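PDB 5O51: Rho guanyl nucleotide exchange factor (Rom2), putative from Aspergillus fumigatus Af293, which probably acts as a guanyl-nucleotide exchange factor for Rho-type GTPases; this chain is its CNH domain, a seven-bladed beta-propeller. Local coordinates for residues K8-V22 against Y319-L333. Sequence-based numbering, arbitrary orientation.
Sequences KTVLCSNFFTSANRV and YAYEDEGGEDVVASL
A buried carboxylate, D328, ties the side chain of R21 to the backbone of V22: its OD2 accepts the backbone N of V22 at 2.9 Å, on the anti side but well out of the carboxylate plane, while OD1 takes NH1 of R21 in a salt bridge, also 2.9 Å, met from above the carboxylate plane. With CG roughly trans to the backbone N (chi1 -151°), D328 reaches across to the 8-22 chain. The same NH1 also donates to the carbonyl of E327, which should limit rotation of the guanidinium. E322 is stacked over one face of this group, the planes 22° apart, and its OE2, 3.3 Å from NE of R21, adds charge attraction without an N-H aimed at it; N306 is a further partner of that carboxylate. R308 forms a second salt bridge with OD1 of D328, probably stabilising its negative charge.

Toward the other end, strand 8-12 runs antiparallel to 327-333. T9 and S332 exchange two backbone bonds, and a classic beta bulge follows, where L11 N (2.9 Å) and C12 N (3.3 Å) both donate to V330 O from the same face of its plane. K8, its chain fully extended from a chi1 of -179°, passes the hydroxyl of Y319 and bonds through NZ to that of Y321 (3.1 Å). Beyond the bulge, water 2 bridges F16 N and D328 O, and S18 N bonds to G326 O.

The N-terminal strand thus completes the four-stranded blade built from 307-312, 317-323 and 327-333, the Velcro closure of a WD40-like beta-propeller.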
# COMPACT_ATOMS: atom_id res chain seq x y z
N LYS A 8 1.63 3.24 -20.82
CA LYS A 8 0.47 2.66 -20.18
C LYS A 8 0.05 1.45 -21.02
O LYS A 8 -0.15 1.59 -22.23
CB LYS A 8 -0.68 3.67 -20.19
CG LYS A 8 -1.97 3.18 -19.52
CD LYS A 8 -3.15 4.07 -19.97
CE LYS A 8 -4.49 3.38 -19.74
NZ LYS A 8 -5.56 4.41 -19.69
N THR A 9 -0.11 0.29 -20.39
CA THR A 9 -0.78 -0.86 -21.06
C THR A 9 -2.03 -1.35 -20.29
O THR A 9 -1.95 -1.58 -19.08
CB THR A 9 0.22 -2.03 -21.25
OG1 THR A 9 1.38 -1.55 -21.92
CG2 THR A 9 -0.37 -3.13 -22.11
N VAL A 10 -3.15 -1.51 -20.99
CA VAL A 10 -4.33 -2.19 -20.44
C VAL A 10 -4.11 -3.70 -20.27
O VAL A 10 -3.93 -4.38 -21.26
CB VAL A 10 -5.56 -1.96 -21.32
CG1 VAL A 10 -6.75 -2.75 -20.75
CG2 VAL A 10 -5.86 -0.48 -21.39
N LEU A 11 -4.12 -4.20 -19.03
CA LEU A 11 -4.02 -5.64 -18.76
C LEU A 11 -5.36 -6.39 -18.82
O LEU A 11 -5.39 -7.48 -19.36
CB LEU A 11 -3.33 -5.94 -17.42
CG LEU A 11 -2.00 -5.22 -17.18
CD1 LEU A 11 -1.40 -5.70 -15.88
CD2 LEU A 11 -1.02 -5.45 -18.33
N CYS A 12 -6.42 -5.86 -18.22
CA CYS A 12 -7.76 -6.60 -18.13
C CYS A 12 -8.85 -5.57 -18.05
O CYS A 12 -9.01 -4.89 -17.03
CB CYS A 12 -7.84 -7.55 -16.91
SG CYS A 12 -9.33 -8.65 -17.03
N SER A 13 -9.56 -5.40 -19.17
CA SER A 13 -10.69 -4.50 -19.29
C SER A 13 -12.04 -5.26 -19.44
O SER A 13 -13.11 -4.62 -19.60
CB SER A 13 -10.50 -3.62 -20.52
OG SER A 13 -10.67 -4.36 -21.70
N ASN A 14 -11.98 -6.60 -19.50
CA ASN A 14 -13.19 -7.39 -19.88
C ASN A 14 -13.94 -8.06 -18.76
O ASN A 14 -15.14 -8.23 -18.88
CB ASN A 14 -12.83 -8.47 -20.90
CG ASN A 14 -12.52 -7.88 -22.26
OD1 ASN A 14 -11.43 -8.09 -22.80
ND2 ASN A 14 -13.48 -7.15 -22.84
N PHE A 15 -13.24 -8.41 -17.67
CA PHE A 15 -13.74 -9.37 -16.72
C PHE A 15 -14.40 -8.72 -15.50
O PHE A 15 -15.41 -9.21 -15.03
CB PHE A 15 -12.61 -10.30 -16.33
CG PHE A 15 -13.01 -11.45 -15.39
CD1 PHE A 15 -13.62 -12.59 -15.87
CD2 PHE A 15 -12.74 -11.38 -14.02
CE1 PHE A 15 -13.96 -13.65 -15.01
CE2 PHE A 15 -13.10 -12.43 -13.18
CZ PHE A 15 -13.69 -13.56 -13.68
N PHE A 16 -13.82 -7.64 -14.96
CA PHE A 16 -14.31 -7.00 -13.71
C PHE A 16 -15.21 -5.85 -14.17
O PHE A 16 -14.93 -5.20 -15.22
CB PHE A 16 -13.14 -6.51 -12.84
CG PHE A 16 -12.29 -7.61 -12.29
CD1 PHE A 16 -12.73 -8.40 -11.23
CD2 PHE A 16 -11.02 -7.89 -12.86
CE1 PHE A 16 -11.94 -9.48 -10.76
CE2 PHE A 16 -10.25 -8.92 -12.40
CZ PHE A 16 -10.67 -9.71 -11.34
N THR A 17 -16.28 -5.61 -13.43
CA THR A 17 -17.37 -4.71 -13.86
C THR A 17 -17.86 -3.97 -12.68
O THR A 17 -17.43 -4.22 -11.51
CB THR A 17 -18.58 -5.41 -14.61
OG1 THR A 17 -19.44 -6.12 -13.71
CG2 THR A 17 -18.15 -6.37 -15.72
N SER A 18 -18.79 -3.06 -12.96
CA SER A 18 -19.56 -2.39 -11.93
C SER A 18 -20.22 -3.38 -10.93
O SER A 18 -20.48 -3.03 -9.79
CB SER A 18 -20.64 -1.44 -12.56
OG SER A 18 -21.51 -2.15 -13.46
N ALA A 19 -20.49 -4.63 -11.32
CA ALA A 19 -20.99 -5.60 -10.30
C ALA A 19 -20.00 -5.80 -9.12
O ALA A 19 -20.41 -5.98 -7.98
CB ALA A 19 -21.38 -6.95 -10.93
N ASN A 20 -18.68 -5.80 -9.40
CA ASN A 20 -17.76 -6.39 -8.42
C ASN A 20 -16.36 -5.92 -8.88
O ASN A 20 -15.66 -6.61 -9.64
CB ASN A 20 -17.99 -7.94 -8.38
CG ASN A 20 -17.02 -8.67 -7.48
OD1 ASN A 20 -16.20 -9.50 -7.94
ND2 ASN A 20 -17.08 -8.38 -6.21
N ARG A 21 -16.02 -4.71 -8.46
CA ARG A 21 -14.78 -4.04 -8.87
C ARG A 21 -13.54 -4.66 -8.19
O ARG A 21 -13.64 -5.30 -7.08
CB ARG A 21 -14.89 -2.51 -8.50
CG ARG A 21 -15.99 -1.79 -9.32
CD ARG A 21 -15.88 -0.23 -9.34
NE ARG A 21 -17.00 0.34 -10.14
CZ ARG A 21 -17.08 0.40 -11.49
NH1 ARG A 21 -16.08 0.01 -12.32
NH2 ARG A 21 -18.16 0.89 -12.05
N VAL A 22 -12.38 -4.37 -8.74
CA VAL A 22 -11.11 -4.72 -8.08
C VAL A 22 -10.81 -3.81 -6.88
O VAL A 22 -10.57 -2.61 -7.04
CB VAL A 22 -9.95 -4.67 -9.11
CG1 VAL A 22 -8.62 -4.99 -8.47
CG2 VAL A 22 -10.19 -5.68 -10.22
N TYR A 319 -2.60 -0.26 -11.51
CA TYR A 319 -3.68 0.57 -11.00
C TYR A 319 -4.98 0.22 -11.71
O TYR A 319 -4.94 -0.46 -12.70
CB TYR A 319 -3.33 2.08 -11.10
CG TYR A 319 -3.41 2.66 -12.49
CD1 TYR A 319 -2.43 2.41 -13.43
CD2 TYR A 319 -4.50 3.44 -12.90
CE1 TYR A 319 -2.51 2.90 -14.74
CE2 TYR A 319 -4.59 3.97 -14.19
CZ TYR A 319 -3.56 3.71 -15.10
OH TYR A 319 -3.60 4.22 -16.42
N ALA A 320 -6.12 0.58 -11.08
CA ALA A 320 -7.45 0.41 -11.67
C ALA A 320 -8.22 1.72 -11.83
O ALA A 320 -8.02 2.65 -11.05
CB ALA A 320 -8.28 -0.58 -10.82
N TYR A 321 -9.13 1.74 -12.79
CA TYR A 321 -10.02 2.88 -13.02
C TYR A 321 -11.35 2.42 -13.64
O TYR A 321 -11.39 1.36 -14.32
CB TYR A 321 -9.30 3.96 -13.86
CG TYR A 321 -8.95 3.53 -15.29
CD1 TYR A 321 -7.73 2.99 -15.56
CD2 TYR A 321 -9.82 3.72 -16.36
CE1 TYR A 321 -7.37 2.60 -16.82
CE2 TYR A 321 -9.48 3.29 -17.65
CZ TYR A 321 -8.25 2.73 -17.84
OH TYR A 321 -7.77 2.30 -19.07
N GLU A 322 -12.42 3.19 -13.42
CA GLU A 322 -13.75 2.94 -14.06
C GLU A 322 -13.77 3.55 -15.44
O GLU A 322 -13.35 4.67 -15.63
CB GLU A 322 -14.90 3.64 -13.35
CG GLU A 322 -15.16 3.22 -11.96
CD GLU A 322 -16.35 3.91 -11.28
OE1 GLU A 322 -17.07 4.75 -11.93
OE2 GLU A 322 -16.53 3.60 -10.06
N ASP A 323 -14.36 2.86 -16.39
CA ASP A 323 -14.56 3.37 -17.72
C ASP A 323 -16.04 3.18 -18.09
O ASP A 323 -16.76 2.49 -17.36
CB ASP A 323 -13.65 2.60 -18.65
CG ASP A 323 -13.12 3.42 -19.78
OD1 ASP A 323 -13.68 4.52 -20.04
OD2 ASP A 323 -12.16 2.94 -20.40
N GLU A 324 -16.53 3.76 -19.18
CA GLU A 324 -17.99 3.63 -19.41
C GLU A 324 -18.37 2.26 -20.07
O GLU A 324 -17.50 1.51 -20.50
CB GLU A 324 -18.45 4.77 -20.29
CG GLU A 324 -18.24 4.48 -21.78
CD GLU A 324 -18.51 5.68 -22.68
OE1 GLU A 324 -18.06 6.80 -22.30
OE2 GLU A 324 -19.15 5.48 -23.77
N GLY A 325 -19.61 1.80 -19.98
CA GLY A 325 -20.22 1.50 -18.74
C GLY A 325 -20.42 -0.01 -18.54
O GLY A 325 -20.54 -0.80 -19.47
N GLY A 326 -20.46 -0.50 -17.33
CA GLY A 326 -19.63 -0.10 -16.27
C GLY A 326 -18.52 -1.14 -16.31
O GLY A 326 -18.67 -2.22 -15.76
N GLU A 327 -17.43 -0.80 -17.02
CA GLU A 327 -16.21 -1.57 -17.02
C GLU A 327 -15.32 -1.12 -15.85
O GLU A 327 -15.35 0.06 -15.48
CB GLU A 327 -15.52 -1.41 -18.37
CG GLU A 327 -16.40 -1.83 -19.57
CD GLU A 327 -15.55 -2.31 -20.76
OE1 GLU A 327 -14.67 -1.57 -21.26
OE2 GLU A 327 -15.77 -3.45 -21.21
N ASP A 328 -14.59 -2.06 -15.22
CA ASP A 328 -13.54 -1.73 -14.28
C ASP A 328 -12.29 -2.15 -15.05
O ASP A 328 -12.26 -3.24 -15.60
CB ASP A 328 -13.60 -2.54 -13.00
CG ASP A 328 -13.05 -1.80 -11.79
OD1 ASP A 328 -13.32 -0.59 -11.62
OD2 ASP A 328 -12.39 -2.46 -10.93
N VAL A 329 -11.23 -1.35 -15.05
CA VAL A 329 -10.08 -1.66 -15.89
C VAL A 329 -8.81 -1.75 -15.02
O VAL A 329 -8.55 -0.87 -14.16
CB VAL A 329 -9.92 -0.61 -17.00
CG1 VAL A 329 -8.71 -0.91 -17.89
CG2 VAL A 329 -11.20 -0.47 -17.84
N VAL A 330 -8.03 -2.78 -15.23
CA VAL A 330 -6.69 -2.91 -14.67
C VAL A 330 -5.60 -2.56 -15.71
O VAL A 330 -5.68 -2.98 -16.89
CB VAL A 330 -6.42 -4.28 -14.08
CG1 VAL A 330 -5.05 -4.30 -13.44
CG2 VAL A 330 -7.46 -4.57 -12.99
N ALA A 331 -4.65 -1.72 -15.29
CA ALA A 331 -3.60 -1.21 -16.22
C ALA A 331 -2.26 -1.14 -15.56
O ALA A 331 -2.13 -1.25 -14.34
CB ALA A 331 -4.00 0.14 -16.76
N SER A 332 -1.23 -1.00 -16.38
CA SER A 332 0.16 -0.98 -15.96
C SER A 332 0.86 0.28 -16.45
O SER A 332 0.66 0.69 -17.60
CB SER A 332 0.92 -2.12 -16.62
OG SER A 332 2.27 -2.12 -16.16
N LEU A 333 1.64 0.91 -15.60
CA LEU A 333 2.52 2.03 -16.06
C LEU A 333 3.93 1.57 -15.91
O LEU A 333 4.30 1.13 -14.81
CB LEU A 333 2.38 3.25 -15.19
CG LEU A 333 1.07 4.00 -15.30
CD1 LEU A 333 1.16 5.26 -14.45
CD2 LEU A 333 0.68 4.36 -16.70
O HOH W 1 -5.74 6.47 -16.99
O HOH W 2 -11.76 -5.93 -16.16